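Local coordinates for protein hydrolase, haloacid dehalogenase-like family (Pseudomonas syringae pv. tomato, PDB 3S6J) that probably acts as a phosphatase of the haloacid dehalogenase superfamily, possibly on sugar phosphates, and binds calcium at the metal site of its core domain, at residues 9-14 against 108-113; 90-95 against 126-131; 97-102 against 214-219; 113-118 against 145-150; 162-167 against 181-186. All coordinates share one frame; numbering follows the deposited sequence.

Interaction 1: 9-14 against 108-113; sequences FIFDLD and LKWCIA. With CA (calcium ion), chain M.
Phe11 turns CG anti to its carbonyl carbon, beside the backbone N (chi1 -74°). Trp110 CB lies at the edge of the Phe11 ring, in its plane, 3.8 Å from Phe11 CE2. Trp110 itself places CG between its backbone N and carbonyl carbon (chi1 58°), and its indole leads away to Asp104, which binds NE1. On the same face of the sheet the CB atoms of Phe9 and Trp110 lie 3.6 Å apart. The other face carries Ile10, whose CG2 meets Ala113 CB at 3.7 Å. Between these layers the strands run parallel, 26° apart, joined by four backbone bonds: Phe9 N to Lys109 O, Cys111 N to Phe9 O, Phe11 N to Cys111 O and Ala113 N to Phe11 O, the last 2.8 Å long. Past the strand end, Asp12 OD2 binds calcium at 2.5 Å and also takes a hydrogen bond from Thr16. The backbone O of Asp14 is a second ligand at 2.4 Å, while three waters and Asp172 complete the site. The aspartate pair just past the end of a central parallel strand is characteristic of the Rossmann-like haloacid dehalogenase core.

Interaction 2: 90-95 against 126-131; sequences IIALPG and KALKLD
Ala92 and Ala127 carry the apolar part of this contact, their CA atoms 5.3 Å apart and both CB atoms directed at the opposite segment. Ala92 CB packs against Leu128 at 3.7 Å, and of Leu128 it is the CD2 branch that touches. At the other end, Ile90 offers its CG2 branch, anti to the backbone N, to Ala127 CB at 4.0 Å. The methyl groups also rest against backbone oxygens: Ala127 CB lies 3.5 Å from Ile90 O, and Ala92 CB is equally close to Ala127 O.

The helix 118-127 stops here in a Schellman motif, with Lys129, at positive phi, as its C-prime residue; Lys129 N bonds to Lys126 O. The strand 91-92 that meets this helix end pairs antiparallel with 18-19. In sequence the two strands flank the four helices between residues 21 and 85, consistent with the two linkers to a cap domain of this family. Thr18 touches Ile90, Ala127 and Leu128.

The polar element is local to the helix end. Lys129 bends at chi2 (82°), and its NZ donates to Ala127 O at 2.8 Å, tilted 22° from the carbonyl plane. This bond sets the ammonium beside Ala92 CB, 4.0 Å from NZ. At the subunit interface, Ile91 packs on Lys29 of the second subunit.

Interaction 3: 97-102 against 214-219; sequences VELLET and DLLNHL
Leu216 projects from helix 212-217, near the C-terminus, between Glu98, Leu99 and Thr102 of helix 96-105, joining two helices that flank the central parallel sheet of the Rossmann-like core. The apolar contacts are carried by the leucine branches. The side chains of Leu99 and Leu216 lie antiparallel, side by side, bringing their CD1 atoms to 4.0 Å; Leu99 CD1 also approaches Leu216 CB. In Leu99, CG stands anti to the backbone N (chi1 178°), and the two methyls beyond it divide the work. While CD1 faces Leu216, with Leu219 CD1 at 4.5 Å, CD2 meets Leu215 CD2 at 4.2 Å. Both Leu99 and Leu215 are buried: Phe11 of the sheet lies against Leu99, and Tyr209 of the edge strand 207-209 against Leu215.

Polar side chains border the leucines at the more exposed margin. Glu98 is extended beyond CG, and its side chain runs roughly perpendicular to that of Leu216. Its aliphatic CG is 3.7 Å from Leu216 CD2, with the carboxylate carbon CD almost as near. Thus the stem of this exposed glutamate covers one branch of Leu216, while the other branch, CD1, lies 4.0 Å from Thr102 OG1.

The side-chain hydrogen bond at this interface is internal to helix 96-105. The hydroxyl of Thr102 is turned back along the helix, OG1 beside its own backbone N (chi1 -58°). Glu98 O accepts from both Thr102 N and Thr102 OG1, the two donors reaching it from opposite faces of the carbonyl plane, with OG1 2.7 Å from Glu98 O.

Interaction 4: 113-118 against 145-150; sequences ATSGGI and YGKPDP
Two loops meet where the CA atoms of Ser115 and Gly146 come within 5.1 Å, and Lys147 N donates across the gap to Ser115 OG at 3.2 Å, just ahead of the cis peptide bond that precedes Pro148. They lie at the C-terminal side of the parallel sheet of the haloacid dehalogenase core: 113-118 follows strand 110-113, and the loop 145-150 leads to helix 151-160. Thr114 and Lys147 probably stand where the family usually has its conserved threonine or serine and its lysine.

Ser115 puts OG beside its backbone N (chi1 -65°), turned toward Lys147. Besides the bond from Lys147 N, OG has a hydrogen-bond partner in Gly49 O. The lysine side chain runs past this hydroxyl, with its CB, CG and CD atoms all 3.4 Å from Ser115 OG, and stays extended beyond CG, ending beside the metal site, about 5 Å from the calcium at its nearest atom. Its ammonium is held by several partners: salt bridges to Asp12 and Asp176, and a bond to Ala113 O.

Before helix 118-127, Thr114 OG1 accepts from Gly116 N at 3.0 Å in an ST turn, which shapes the bend at Ser115. A water ties the loops further, accepting from Ser115 N and from Lys147 NZ. NZ lies 2.9 Å from Ala113 O, and is tilted 27° from that carbonyl plane.

Interaction 5: 162-167 against 181-186; sequences APIDEC and RRCKAT
Ile164 meets Cys183 through its CG1 branch, which lies 3.7 Å from Cys183 SG, with CD1 only slightly farther from the sulfur. Cys183 holds SG between its backbone N and carbonyl carbon (chi1 56°), and this brings the sulfur to the isoleucine. The other branch of Ile164, CG2, rests 3.7 Å from Cys183 O, and both branches thus touch the same residue. Ala185 adds a methyl group two residues on: its CB is 3.7 Å from Ile164 O and 4.2 Å from Ile164 CG1. Cys167 takes part through its backbone, with O 4.1 Å from Ala185 CB.

Around this shell, each segment is shaped by its own turn. Glu166 N bonds to Pro163 O, drawing 162-167 into a tight bend before strand 167-171. Helix 174-182 ends in a Schellman motif with Lys184, at positive phi, as the C-prime residue. Strand 167-171, this helix and strand 186-190 form a beta-alpha-beta crossover, whose helix end and second strand start meet 162-167 here. Farther out, Leu154 of helix 151-160 packs on both Ile164 and Cys183, and Ile10 of the neighbouring strand touches Ile164.

The contact therefore joins the entrances of two adjacent parallel strands, at the end of the sheet remote from the metal. Its cross-segment chemistry is van der Waals packing of methyl, methylene and sulfur groups on carbonyl oxygens and on one another, which rests on fit of shape rather than on directed polar bonds.

Overall arrangement
Interaction 1 lies in the middle of the sheet and touches the other four. Asp12 OD1 forms a salt bridge of 2.7 Å with Lys147 NZ of interaction 4, and the two contacts share Ala113; together they line the calcium site. On one face of the sheet Phe11 CE1 packs on Leu99 CD2 of interaction 3 at 3.5 Å, while on the other Ile10 CD1 meets Ile164 CD1 of interaction 5 at 3.9 Å. Leu13 connects to Leu128 of interaction 2, whose Leu130 reaches Leu100 of interaction 3. Interactions 4 and 5 meet through Pro150 and Cys183. Interactions 2 and 5 are farthest apart, their centres about 26 Å from each other.

Interaction 1: 9-14 against 108-113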
# COMPACT_ATOMS: atom_id res chain seq x y z
N PHE E 9 18.49 -18.38 -7.88
CA PHE E 9 17.41 -17.48 -7.50
C PHE E 9 17.40 -17.11 -6.03
O PHE E 9 17.39 -17.97 -5.15
CB PHE E 9 16.06 -18.10 -7.88
CG PHE E 9 15.82 -18.18 -9.36
CD1 PHE E 9 16.47 -19.14 -10.14
CD2 PHE E 9 14.94 -17.31 -9.98
CE1 PHE E 9 16.24 -19.22 -11.51
CE2 PHE E 9 14.71 -17.38 -11.35
CZ PHE E 9 15.37 -18.33 -12.12
N ILE E 10 17.38 -15.81 -5.76
CA ILE E 10 17.22 -15.32 -4.39
C ILE E 10 15.87 -14.62 -4.23
O ILE E 10 15.64 -13.56 -4.80
CB ILE E 10 18.35 -14.37 -3.99
CG1 ILE E 10 19.71 -15.03 -4.23
CG2 ILE E 10 18.20 -14.01 -2.54
CD1 ILE E 10 20.91 -14.09 -4.07
N PHE E 11 14.98 -15.25 -3.46
CA PHE E 11 13.63 -14.75 -3.32
C PHE E 11 13.47 -13.99 -2.00
O PHE E 11 13.89 -14.47 -0.94
CB PHE E 11 12.63 -15.90 -3.31
CG PHE E 11 12.40 -16.54 -4.65
CD1 PHE E 11 11.44 -16.03 -5.51
CD2 PHE E 11 13.09 -17.68 -5.02
CE1 PHE E 11 11.20 -16.64 -6.73
CE2 PHE E 11 12.85 -18.28 -6.24
CZ PHE E 11 11.92 -17.77 -7.10
N ASP E 12 12.86 -12.82 -2.06
CA ASP E 12 12.33 -12.22 -0.85
C ASP E 12 11.09 -13.04 -0.44
O ASP E 12 10.61 -13.87 -1.23
CB ASP E 12 11.96 -10.76 -1.10
CG ASP E 12 11.15 -10.17 0.02
OD1 ASP E 12 11.71 -10.01 1.12
OD2 ASP E 12 9.96 -9.88 -0.20
N LEU E 13 10.57 -12.84 0.77
CA LEU E 13 9.46 -13.69 1.24
C LEU E 13 8.15 -12.92 1.39
O LEU E 13 7.23 -13.06 0.58
CB LEU E 13 9.85 -14.37 2.55
CG LEU E 13 8.87 -15.37 3.19
CD1 LEU E 13 8.35 -16.41 2.18
CD2 LEU E 13 9.54 -16.04 4.40
N ASP E 14 8.08 -12.13 2.44
CA ASP E 14 6.92 -11.30 2.76
C ASP E 14 6.62 -10.31 1.60
O ASP E 14 7.39 -9.39 1.37
CB ASP E 14 7.24 -10.61 4.09
CG ASP E 14 6.39 -9.40 4.38
OD1 ASP E 14 6.98 -8.33 4.67
OD2 ASP E 14 5.15 -9.49 4.35
N LEU E 108 17.16 -25.73 -10.92
CA LEU E 108 17.61 -24.37 -10.64
C LEU E 108 17.64 -24.14 -9.13
O LEU E 108 16.68 -24.46 -8.44
CB LEU E 108 16.69 -23.35 -11.32
CG LEU E 108 16.54 -23.56 -12.84
CD1 LEU E 108 15.37 -22.76 -13.41
CD2 LEU E 108 17.84 -23.24 -13.57
N LYS E 109 18.75 -23.60 -8.64
CA LYS E 109 18.93 -23.37 -7.21
C LYS E 109 18.28 -22.07 -6.76
O LYS E 109 18.39 -21.04 -7.44
CB LYS E 109 20.42 -23.30 -6.87
CG LYS E 109 21.28 -24.42 -7.40
CD LYS E 109 22.73 -23.93 -7.54
CE LYS E 109 23.75 -25.06 -7.47
NZ LYS E 109 23.81 -25.90 -8.70
N TRP E 110 17.63 -22.10 -5.59
CA TRP E 110 17.06 -20.88 -5.02
C TRP E 110 17.19 -20.84 -3.51
O TRP E 110 17.24 -21.87 -2.83
CB TRP E 110 15.58 -20.71 -5.40
CG TRP E 110 14.71 -21.87 -4.99
CD1 TRP E 110 14.43 -22.98 -5.74
CD2 TRP E 110 14.01 -22.03 -3.75
NE1 TRP E 110 13.60 -23.82 -5.04
CE2 TRP E 110 13.32 -23.26 -3.82
CE3 TRP E 110 13.89 -21.26 -2.59
CZ2 TRP E 110 12.52 -23.74 -2.78
CZ3 TRP E 110 13.08 -21.73 -1.55
CH2 TRP E 110 12.41 -22.96 -1.66
N CYS E 111 17.25 -19.62 -2.99
CA CYS E 111 17.33 -19.38 -1.57
C CYS E 111 16.37 -18.27 -1.20
O CYS E 111 16.12 -17.36 -1.99
CB CYS E 111 18.75 -18.98 -1.18
SG CYS E 111 19.05 -18.90 0.59
N ILE E 112 15.81 -18.34 0.01
CA ILE E 112 14.95 -17.27 0.48
C ILE E 112 15.80 -16.34 1.32
O ILE E 112 16.68 -16.80 2.03
CB ILE E 112 13.72 -17.80 1.23
CG1 ILE E 112 12.70 -18.30 0.21
CG2 ILE E 112 13.12 -16.72 2.14
CD1 ILE E 112 11.61 -19.18 0.80
N ALA E 113 15.57 -15.04 1.18
CA ALA E 113 16.34 -14.03 1.91
C ALA E 113 15.42 -12.92 2.40
O ALA E 113 14.88 -12.14 1.59
CB ALA E 113 17.45 -13.46 1.02
CA CA M . 9.23 -7.85 1.11
O HOH W 1 11.34 -6.67 0.96
O HOH W 2 9.52 -7.62 3.63
O HOH W 3 7.88 -5.58 1.49

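Interaction 2: 90-95 against 126-131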
# COMPACT_ATOMS: atom_id res chain seq x y z
N ILE E 90 -2.51 -14.91 6.51
CA ILE E 90 -1.46 -14.98 5.50
C ILE E 90 -1.64 -16.12 4.52
O ILE E 90 -1.62 -17.30 4.89
CB ILE E 90 -0.07 -15.08 6.14
CG1 ILE E 90 0.18 -13.89 7.06
CG2 ILE E 90 1.01 -15.18 5.04
CD1 ILE E 90 1.58 -13.82 7.58
N ILE E 91 -1.76 -15.75 3.25
CA ILE E 91 -2.02 -16.68 2.17
C ILE E 91 -0.81 -16.65 1.24
O ILE E 91 -0.07 -15.67 1.21
CB ILE E 91 -3.31 -16.25 1.44
CG1 ILE E 91 -4.43 -16.08 2.48
CG2 ILE E 91 -3.68 -17.23 0.34
CD1 ILE E 91 -5.42 -14.91 2.22
N ALA E 92 -0.57 -17.75 0.53
CA ALA E 92 0.50 -17.77 -0.46
C ALA E 92 0.02 -16.93 -1.62
O ALA E 92 -1.18 -16.94 -1.93
CB ALA E 92 0.78 -19.20 -0.90
N LEU E 93 0.91 -16.17 -2.25
CA LEU E 93 0.56 -15.42 -3.47
C LEU E 93 0.45 -16.36 -4.69
O LEU E 93 1.13 -17.37 -4.73
CB LEU E 93 1.63 -14.34 -3.74
CG LEU E 93 1.48 -13.06 -2.92
CD1 LEU E 93 2.81 -12.31 -2.73
CD2 LEU E 93 0.42 -12.16 -3.58
N PRO E 94 -0.39 -16.00 -5.69
CA PRO E 94 -0.56 -16.81 -6.91
C PRO E 94 0.75 -17.18 -7.59
O PRO E 94 1.57 -16.30 -7.84
CB PRO E 94 -1.35 -15.89 -7.85
CG PRO E 94 -2.05 -14.93 -6.99
CD PRO E 94 -1.16 -14.74 -5.76
N GLY E 95 0.93 -18.46 -7.90
CA GLY E 95 2.09 -18.90 -8.65
C GLY E 95 3.29 -19.17 -7.80
O GLY E 95 4.28 -19.73 -8.28
N LYS E 126 4.77 -21.29 6.52
CA LYS E 126 3.60 -22.15 6.68
C LYS E 126 2.63 -21.98 5.51
O LYS E 126 2.10 -22.95 4.98
CB LYS E 126 2.87 -21.84 7.99
CG LYS E 126 3.77 -21.70 9.22
CD LYS E 126 4.12 -23.06 9.81
CE LYS E 126 4.78 -22.92 11.18
NZ LYS E 126 4.84 -24.22 11.92
N ALA E 127 2.40 -20.73 5.10
CA ALA E 127 1.46 -20.46 4.02
C ALA E 127 1.91 -21.11 2.72
O ALA E 127 1.11 -21.33 1.83
CB ALA E 127 1.28 -18.96 3.83
N LEU E 128 3.20 -21.39 2.61
CA LEU E 128 3.72 -22.07 1.44
C LEU E 128 3.94 -23.53 1.77
O LEU E 128 4.62 -24.24 1.05
CB LEU E 128 5.07 -21.47 1.02
CG LEU E 128 5.15 -19.97 0.75
CD1 LEU E 128 6.61 -19.54 0.72
CD2 LEU E 128 4.45 -19.62 -0.55
N LYS E 129 3.35 -23.97 2.88
CA LYS E 129 3.57 -25.31 3.41
C LYS E 129 5.04 -25.72 3.25
O LYS E 129 5.33 -26.77 2.67
CB LYS E 129 2.65 -26.33 2.74
CG LYS E 129 1.26 -25.79 2.42
CD LYS E 129 1.27 -25.00 1.11
CE LYS E 129 -0.02 -24.22 0.89
NZ LYS E 129 0.17 -23.11 -0.09
N LEU E 130 5.95 -24.88 3.74
CA LEU E 130 7.37 -25.20 3.76
C LEU E 130 7.92 -25.18 5.19
O LEU E 130 7.54 -24.34 6.02
CB LEU E 130 8.18 -24.24 2.88
CG LEU E 130 8.03 -24.23 1.34
CD1 LEU E 130 8.81 -23.08 0.73
CD2 LEU E 130 8.44 -25.55 0.69
N ASP E 131 8.83 -26.11 5.47
CA ASP E 131 9.46 -26.18 6.78
C ASP E 131 10.79 -25.43 6.73
O ASP E 131 11.69 -25.80 5.98
CB ASP E 131 9.65 -27.64 7.16
CG ASP E 131 10.26 -27.82 8.54
OD1 ASP E 131 11.07 -26.96 8.96
OD2 ASP E 131 9.92 -28.82 9.21

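Interaction 3: 97-102 against 214-219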
# COMPACT_ATOMS: atom_id res chain seq x y z
N VAL E 97 3.98 -21.14 -5.05
CA VAL E 97 4.37 -22.53 -4.87
C VAL E 97 4.75 -23.14 -6.22
O VAL E 97 5.80 -23.76 -6.35
CB VAL E 97 3.24 -23.35 -4.21
CG1 VAL E 97 3.47 -24.83 -4.42
CG2 VAL E 97 3.15 -23.02 -2.72
N GLU E 98 3.90 -22.93 -7.22
CA GLU E 98 4.17 -23.46 -8.55
C GLU E 98 5.51 -23.02 -9.10
O GLU E 98 6.19 -23.80 -9.79
CB GLU E 98 3.08 -23.10 -9.54
CG GLU E 98 3.36 -23.62 -10.94
CD GLU E 98 2.19 -23.42 -11.87
OE1 GLU E 98 1.26 -22.71 -11.45
OE2 GLU E 98 2.20 -23.97 -13.01
N LEU E 99 5.91 -21.77 -8.82
CA LEU E 99 7.21 -21.26 -9.27
C LEU E 99 8.31 -22.05 -8.58
O LEU E 99 9.27 -22.48 -9.22
CB LEU E 99 7.36 -19.76 -8.99
CG LEU E 99 8.71 -19.11 -9.38
CD1 LEU E 99 9.03 -19.34 -10.87
CD2 LEU E 99 8.76 -17.62 -9.02
N LEU E 100 8.17 -22.25 -7.28
CA LEU E 100 9.20 -22.95 -6.52
C LEU E 100 9.32 -24.40 -6.98
O LEU E 100 10.42 -24.91 -7.18
CB LEU E 100 8.94 -22.87 -5.02
CG LEU E 100 9.14 -21.49 -4.40
CD1 LEU E 100 8.65 -21.48 -2.96
CD2 LEU E 100 10.61 -21.04 -4.49
N GLU E 101 8.16 -25.04 -7.18
CA GLU E 101 8.10 -26.38 -7.74
C GLU E 101 8.74 -26.46 -9.12
O GLU E 101 9.46 -27.42 -9.43
CB GLU E 101 6.65 -26.86 -7.80
CG GLU E 101 6.02 -27.06 -6.42
CD GLU E 101 4.61 -27.63 -6.47
OE1 GLU E 101 3.87 -27.35 -7.43
OE2 GLU E 101 4.25 -28.36 -5.52
N THR E 102 8.49 -25.44 -9.95
CA THR E 102 9.09 -25.41 -11.28
C THR E 102 10.62 -25.40 -11.20
O THR E 102 11.28 -26.13 -11.94
CB THR E 102 8.62 -24.21 -12.11
OG1 THR E 102 7.19 -24.24 -12.22
CG2 THR E 102 9.23 -24.26 -13.51
N ASP E 214 2.93 -14.19 -12.70
CA ASP E 214 3.24 -13.34 -13.84
C ASP E 214 4.70 -13.52 -14.19
O ASP E 214 5.07 -13.64 -15.36
CB ASP E 214 2.93 -11.88 -13.55
CG ASP E 214 2.99 -11.02 -14.80
OD1 ASP E 214 2.91 -11.62 -15.91
OD2 ASP E 214 3.12 -9.77 -14.67
N LEU E 215 5.54 -13.57 -13.15
CA LEU E 215 6.97 -13.77 -13.34
C LEU E 215 7.23 -15.14 -13.97
O LEU E 215 8.03 -15.27 -14.90
CB LEU E 215 7.68 -13.65 -12.00
CG LEU E 215 9.12 -14.16 -11.89
CD1 LEU E 215 10.02 -13.54 -12.92
CD2 LEU E 215 9.62 -13.84 -10.51
N LEU E 216 6.55 -16.16 -13.46
CA LEU E 216 6.71 -17.53 -13.96
C LEU E 216 6.44 -17.59 -15.46
O LEU E 216 7.17 -18.24 -16.20
CB LEU E 216 5.78 -18.48 -13.20
CG LEU E 216 5.55 -19.92 -13.71
CD1 LEU E 216 6.84 -20.68 -13.97
CD2 LEU E 216 4.68 -20.66 -12.70
N ASN E 217 5.39 -16.89 -15.89
CA ASN E 217 4.96 -16.85 -17.28
C ASN E 217 5.93 -16.11 -18.18
O ASN E 217 5.84 -16.22 -19.39
CB ASN E 217 3.58 -16.20 -17.39
CG ASN E 217 2.46 -17.14 -16.99
OD1 ASN E 217 2.61 -18.36 -17.07
ND2 ASN E 217 1.32 -16.59 -16.56
N HIS E 218 6.85 -15.35 -17.58
CA HIS E 218 7.84 -14.61 -18.35
C HIS E 218 9.25 -15.00 -17.97
O HIS E 218 10.21 -14.26 -18.24
CB HIS E 218 7.66 -13.11 -18.11
CG HIS E 218 6.35 -12.60 -18.60
ND1 HIS E 218 6.21 -11.98 -19.83
CD2 HIS E 218 5.12 -12.66 -18.06
CE1 HIS E 218 4.94 -11.66 -20.01
NE2 HIS E 218 4.26 -12.06 -18.94
N LEU E 219 9.39 -16.16 -17.34
CA LEU E 219 10.68 -16.60 -16.82
C LEU E 219 11.82 -16.51 -17.85
O LEU E 219 12.99 -16.25 -17.50
CB LEU E 219 10.56 -18.01 -16.27
CG LEU E 219 11.58 -18.44 -15.22
CD1 LEU E 219 11.54 -17.48 -14.04
CD2 LEU E 219 11.31 -19.89 -14.78

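Interaction 4: 113-118 against 145-150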
# COMPACT_ATOMS: atom_id res chain seq x y z
N ALA E 113 15.57 -15.04 1.18
CA ALA E 113 16.34 -14.03 1.91
C ALA E 113 15.42 -12.92 2.40
O ALA E 113 14.88 -12.14 1.59
CB ALA E 113 17.45 -13.46 1.02
N THR E 114 15.25 -12.85 3.72
CA THR E 114 14.28 -11.95 4.35
C THR E 114 14.92 -11.09 5.45
O THR E 114 15.80 -11.56 6.18
CB THR E 114 13.07 -12.75 4.93
OG1 THR E 114 12.18 -11.86 5.61
CG2 THR E 114 13.53 -13.83 5.91
N SER E 115 14.47 -9.84 5.58
CA SER E 115 14.90 -8.96 6.68
C SER E 115 14.19 -9.33 7.97
O SER E 115 14.56 -8.85 9.04
CB SER E 115 14.64 -7.48 6.38
OG SER E 115 15.41 -7.02 5.29
N GLY E 116 13.16 -10.15 7.87
CA GLY E 116 12.51 -10.72 9.03
C GLY E 116 13.44 -11.64 9.82
O GLY E 116 14.40 -12.20 9.27
N GLY E 117 13.16 -11.78 11.11
CA GLY E 117 13.86 -12.76 11.93
C GLY E 117 13.13 -14.09 11.87
O GLY E 117 12.09 -14.21 11.22
N ILE E 118 13.69 -15.09 12.54
CA ILE E 118 13.14 -16.45 12.52
C ILE E 118 11.62 -16.53 12.75
O ILE E 118 10.94 -17.35 12.15
CB ILE E 118 13.90 -17.35 13.54
CG1 ILE E 118 15.27 -17.72 12.99
CG2 ILE E 118 13.11 -18.61 13.85
CD1 ILE E 118 15.24 -18.87 11.99
N TYR E 145 23.36 -6.96 9.07
CA TYR E 145 22.57 -5.87 8.51
C TYR E 145 21.48 -6.41 7.60
O TYR E 145 21.69 -7.37 6.85
CB TYR E 145 23.49 -4.91 7.76
CG TYR E 145 24.62 -4.38 8.62
CD1 TYR E 145 24.36 -3.50 9.66
CD2 TYR E 145 25.94 -4.77 8.40
CE1 TYR E 145 25.38 -3.01 10.46
CE2 TYR E 145 26.97 -4.29 9.19
CZ TYR E 145 26.69 -3.41 10.23
OH TYR E 145 27.70 -2.92 11.04
N GLY E 146 20.31 -5.79 7.66
CA GLY E 146 19.21 -6.17 6.81
C GLY E 146 19.20 -5.31 5.57
O GLY E 146 20.07 -4.46 5.37
N LYS E 147 18.20 -5.53 4.74
CA LYS E 147 18.05 -4.74 3.53
C LYS E 147 17.91 -3.26 3.90
O LYS E 147 17.35 -2.93 4.95
CB LYS E 147 16.86 -5.23 2.73
CG LYS E 147 17.00 -6.69 2.29
CD LYS E 147 15.63 -7.25 1.88
CE LYS E 147 15.69 -8.76 1.69
NZ LYS E 147 14.35 -9.34 1.36
N PRO E 148 18.42 -2.37 3.05
CA PRO E 148 19.00 -2.62 1.72
C PRO E 148 20.49 -2.98 1.70
O PRO E 148 21.09 -3.00 0.61
CB PRO E 148 18.79 -1.29 1.04
CG PRO E 148 19.12 -0.32 2.16
CD PRO E 148 18.30 -0.91 3.30
N ASP E 149 21.10 -3.24 2.86
CA ASP E 149 22.45 -3.78 2.88
C ASP E 149 22.45 -5.12 2.14
O ASP E 149 21.50 -5.90 2.23
CB ASP E 149 22.97 -3.94 4.30
CG ASP E 149 24.47 -4.18 4.35
OD1 ASP E 149 24.90 -5.32 4.03
OD2 ASP E 149 25.21 -3.24 4.71
N PRO E 150 23.51 -5.37 1.35
CA PRO E 150 23.63 -6.56 0.50
C PRO E 150 23.87 -7.84 1.30
O PRO E 150 23.91 -8.93 0.72
CB PRO E 150 24.87 -6.26 -0.35
CG PRO E 150 25.14 -4.81 -0.18
CD PRO E 150 24.63 -4.43 1.16
O HOH W 4 12.52 -8.42 3.79

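Interaction 5: 162-167 against 181-186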
# COMPACT_ATOMS: atom_id res chain seq x y z
N ALA E 162 26.24 -20.27 -5.42
CA ALA E 162 26.25 -19.48 -6.64
C ALA E 162 26.96 -18.15 -6.43
O ALA E 162 26.79 -17.50 -5.40
CB ALA E 162 24.83 -19.24 -7.12
N PRO E 163 27.75 -17.73 -7.42
CA PRO E 163 28.35 -16.40 -7.36
C PRO E 163 27.22 -15.38 -7.42
O PRO E 163 26.23 -15.65 -8.11
CB PRO E 163 29.21 -16.33 -8.63
CG PRO E 163 29.24 -17.73 -9.18
CD PRO E 163 27.98 -18.38 -8.72
N ILE E 164 27.34 -14.26 -6.72
CA ILE E 164 26.24 -13.31 -6.63
C ILE E 164 25.88 -12.74 -8.00
O ILE E 164 24.77 -12.26 -8.20
CB ILE E 164 26.52 -12.16 -5.65
CG1 ILE E 164 25.25 -11.34 -5.40
CG2 ILE E 164 27.64 -11.27 -6.18
CD1 ILE E 164 24.16 -12.05 -4.62
N ASP E 165 26.82 -12.82 -8.93
CA ASP E 165 26.60 -12.28 -10.27
C ASP E 165 25.92 -13.29 -11.20
O ASP E 165 25.54 -12.94 -12.32
CB ASP E 165 27.91 -11.77 -10.88
CG ASP E 165 29.11 -12.62 -10.48
OD1 ASP E 165 29.65 -13.33 -11.37
OD2 ASP E 165 29.49 -12.59 -9.28
N GLU E 166 25.77 -14.52 -10.74
CA GLU E 166 24.97 -15.51 -11.47
C GLU E 166 23.57 -15.58 -10.88
O GLU E 166 22.81 -16.52 -11.15
CB GLU E 166 25.61 -16.90 -11.42
CG GLU E 166 26.64 -17.16 -12.52
CD GLU E 166 27.17 -18.59 -12.49
OE1 GLU E 166 26.36 -19.55 -12.39
OE2 GLU E 166 28.41 -18.76 -12.55
N CYS E 167 23.24 -14.59 -10.06
CA CYS E 167 21.99 -14.63 -9.30
C CYS E 167 20.93 -13.65 -9.78
O CYS E 167 21.23 -12.53 -10.22
CB CYS E 167 22.27 -14.41 -7.82
SG CYS E 167 22.95 -15.85 -6.96
N ARG E 181 21.17 -4.26 -6.43
CA ARG E 181 22.08 -3.41 -7.19
C ARG E 181 23.40 -3.16 -6.43
O ARG E 181 24.46 -3.06 -7.03
CB ARG E 181 21.39 -2.10 -7.55
CG ARG E 181 20.22 -2.23 -8.51
CD ARG E 181 20.62 -3.03 -9.75
NE ARG E 181 21.85 -2.49 -10.29
CZ ARG E 181 22.81 -3.18 -10.89
NH1 ARG E 181 22.71 -4.49 -11.07
NH2 ARG E 181 23.89 -2.53 -11.31
N ARG E 182 23.32 -3.06 -5.11
CA ARG E 182 24.51 -2.83 -4.28
C ARG E 182 25.52 -3.96 -4.34
O ARG E 182 26.71 -3.72 -4.19
CB ARG E 182 24.12 -2.49 -2.86
CG ARG E 182 23.87 -0.99 -2.67
CD ARG E 182 23.20 -0.65 -1.35
NE ARG E 182 24.11 -0.86 -0.23
CZ ARG E 182 23.82 -0.57 1.04
NH1 ARG E 182 22.64 -0.07 1.36
NH2 ARG E 182 24.72 -0.81 1.99
N CYS E 183 25.06 -5.19 -4.58
CA CYS E 183 25.98 -6.30 -4.80
C CYS E 183 26.04 -6.68 -6.27
O CYS E 183 26.54 -7.74 -6.63
CB CYS E 183 25.64 -7.52 -3.93
SG CYS E 183 23.96 -8.14 -4.13
N LYS E 184 25.53 -5.79 -7.12
CA LYS E 184 25.59 -5.95 -8.57
C LYS E 184 24.86 -7.19 -9.09
O LYS E 184 25.29 -7.79 -10.07
CB LYS E 184 27.06 -5.95 -9.04
CG LYS E 184 27.92 -4.77 -8.49
CD LYS E 184 27.16 -3.44 -8.55
CE LYS E 184 28.08 -2.22 -8.59
NZ LYS E 184 29.27 -2.40 -7.77
N ALA E 185 23.79 -7.60 -8.43
CA ALA E 185 22.97 -8.70 -8.93
C ALA E 185 21.88 -8.14 -9.85
O ALA E 185 21.71 -6.93 -9.98
CB ALA E 185 22.34 -9.48 -7.78
N THR E 186 21.13 -9.01 -10.49
CA THR E 186 20.05 -8.54 -11.35
C THR E 186 18.77 -8.57 -10.56
O THR E 186 18.41 -9.61 -10.02
CB THR E 186 19.91 -9.42 -12.58
OG1 THR E 186 21.16 -9.45 -13.27
CG2 THR E 186 18.81 -8.87 -13.50